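Local coordinates for DUF1780 domain-containing protein (Pseudomonas aeruginosa, PDB 1Y0K) that is of unknown function but belongs to a family of putative endonucleases in the PD-(D/E)XK nuclease clan, at residues A[26-29]-A[30-33]. Numbering follows the deposited sequence.
Sequences KWDR and ERWV
D28 OD1 takes two bonds from the guanidinium of R31, from NH2 at 2.8 Å and NH1 at 2.9 Å, in an i to i+3 salt bridge on the first turns of helix 26-40. Both nitrogens reach this one oxygen end-on and from the same face of the carboxylate, with OD1 lying near the guanidinium plane. NH1 and NH2 both close on OD1, so this is not the bidentate pairing of two nitrogens with two oxygens; the carboxylate and guanidinium planes are 55° apart. A bend at chi3 of R31 folds the guanidinium back over the turn, where D28 O lies above one face.

The aliphatic part of R31 serves a second neighbour. Its CB sits over the six-membered ring of W27, 4.2 Å from the centroid, in a CH-pi contact, and CD comes within 3.8 Å of W27 CZ3. W27 NE1 is hydrogen-bonded to D59 O, which ties the indole to the loop before strand 60-62.

Within the same turn, K26 and E30 form an i to i+4 salt bridge. The lysine chain runs extended to CE and then turns at chi4 (-74°), bringing NZ to the syn lone pair of E30 OE2 at 2.9 Å. E30 is buried against V60 and V69, and V33 packs on V69 and F71, so this flank of the helix faces the sheet.

Regular i to i+4 backbone bonds join the two turns; in the straightest of them, R31 N meets W27 O at 2.8 Å, with an N-H...O angle of 167°.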
loop_
_atom_site.group_PDB
_atom_site.type_symbol
_atom_site.label_atom_id
_atom_site.label_comp_id
_atom_site.label_asym_id
_atom_site.label_seq_id
_atom_site.Cartn_x
_atom_site.Cartn_y
_atom_site.Cartn_z
ATOM N N LYS A 26 13.127 -3.357 -10.289
ATOM C CA LYS A 26 12.679 -2.281 -9.385
ATOM C C LYS A 26 11.448 -1.479 -9.848
ATOM O O LYS A 26 10.439 -1.411 -9.126
ATOM C CB LYS A 26 13.828 -1.335 -9.019
ATOM C CG LYS A 26 13.426 -0.298 -7.973
ATOM C CD LYS A 26 14.552 0.658 -7.619
ATOM C CE LYS A 26 14.068 1.691 -6.611
ATOM N NZ LYS A 26 13.178 2.708 -7.236
ATOM N N TRP A 27 11.520 -0.864 -11.024
ATOM C CA TRP A 27 10.382 -0.076 -11.478
ATOM C C TRP A 27 9.184 -0.964 -11.807
ATOM O O TRP A 27 8.042 -0.614 -11.504
ATOM C CB TRP A 27 10.715 0.839 -12.666
ATOM C CG TRP A 27 9.634 1.892 -12.820
ATOM C CD1 TRP A 27 9.473 3.023 -12.063
ATOM C CD2 TRP A 27 8.555 1.883 -13.759
ATOM N NE1 TRP A 27 8.366 3.720 -12.480
ATOM C CE2 TRP A 27 7.779 3.043 -13.516
ATOM C CE3 TRP A 27 8.165 1.007 -14.784
ATOM C CZ2 TRP A 27 6.644 3.356 -14.265
ATOM C CZ3 TRP A 27 7.030 1.320 -15.529
ATOM C CH2 TRP A 27 6.284 2.482 -15.262
ATOM N N ASP A 28 9.449 -2.120 -12.400
ATOM C CA ASP A 28 8.387 -3.079 -12.692
ATOM C C ASP A 28 7.645 -3.497 -11.407
ATOM O O ASP A 28 6.422 -3.581 -11.397
ATOM C CB ASP A 28 8.958 -4.302 -13.402
ATOM C CG ASP A 28 7.895 -5.335 -13.731
ATOM O OD1 ASP A 28 7.089 -5.085 -14.656
ATOM O OD2 ASP A 28 7.886 -6.399 -13.073
ATOM N N ARG A 29 8.401 -3.745 -10.344
ATOM C CA ARG A 29 7.861 -4.068 -9.023
ATOM C C ARG A 29 6.930 -2.962 -8.523
ATOM O O ARG A 29 5.833 -3.234 -8.032
ATOM C CB ARG A 29 9.029 -4.223 -8.042
ATOM C CG ARG A 29 8.727 -4.950 -6.755
ATOM C CD ARG A 29 10.014 -5.515 -6.164
ATOM N NE ARG A 29 11.074 -4.513 -6.111
ATOM C CZ ARG A 29 12.375 -4.786 -6.088
ATOM N NH1 ARG A 29 12.811 -6.046 -6.119
ATOM N NH2 ARG A 29 13.243 -3.786 -6.034
ATOM N N GLU A 30 7.391 -1.720 -8.633
ATOM C CA GLU A 30 6.626 -0.559 -8.184
ATOM C C GLU A 30 5.371 -0.356 -9.024
ATOM O O GLU A 30 4.291 -0.093 -8.478
ATOM C CB GLU A 30 7.515 0.691 -8.163
ATOM C CG GLU A 30 8.525 0.646 -7.021
ATOM C CD GLU A 30 9.810 1.407 -7.300
ATOM O OE1 GLU A 30 9.933 2.051 -8.368
ATOM O OE2 GLU A 30 10.716 1.337 -6.437
ATOM N N ARG A 31 5.503 -0.505 -10.341
ATOM C CA ARG A 31 4.347 -0.416 -11.239
ATOM C C ARG A 31 3.346 -1.540 -10.941
ATOM O O ARG A 31 2.129 -1.320 -10.930
ATOM C CB ARG A 31 4.791 -0.478 -12.701
ATOM C CG ARG A 31 3.717 -0.003 -13.667
ATOM C CD ARG A 31 3.840 -0.655 -15.024
ATOM N NE ARG A 31 3.643 -2.091 -14.894
ATOM C CZ ARG A 31 4.607 -2.992 -14.991
ATOM N NH1 ARG A 31 4.326 -4.272 -14.806
ATOM N NH2 ARG A 31 5.847 -2.618 -15.275
ATOM N N TRP A 32 3.862 -2.734 -10.671
ATOM C CA TRP A 32 3.020 -3.880 -10.353
ATOM C C TRP A 32 2.170 -3.559 -9.119
ATOM O O TRP A 32 0.978 -3.822 -9.118
ATOM C CB TRP A 32 3.897 -5.128 -10.139
ATOM C CG TRP A 32 3.189 -6.387 -9.659
ATOM C CD1 TRP A 32 2.723 -7.407 -10.431
ATOM C CD2 TRP A 32 2.938 -6.762 -8.298
ATOM N NE1 TRP A 32 2.165 -8.393 -9.636
ATOM C CE2 TRP A 32 2.289 -8.021 -8.322
ATOM C CE3 TRP A 32 3.193 -6.152 -7.054
ATOM C CZ2 TRP A 32 1.888 -8.681 -7.152
ATOM C CZ3 TRP A 32 2.798 -6.811 -5.881
ATOM C CH2 TRP A 32 2.153 -8.068 -5.941
ATOM N N VAL A 33 2.776 -2.967 -8.088
ATOM C CA VAL A 33 2.020 -2.581 -6.882
ATOM C C VAL A 33 0.886 -1.611 -7.240
ATOM O O VAL A 33 -0.260 -1.776 -6.798
ATOM C CB VAL A 33 2.931 -1.954 -5.806
ATOM C CG1 VAL A 33 2.101 -1.361 -4.674
ATOM C CG2 VAL A 33 3.891 -3.013 -5.245
#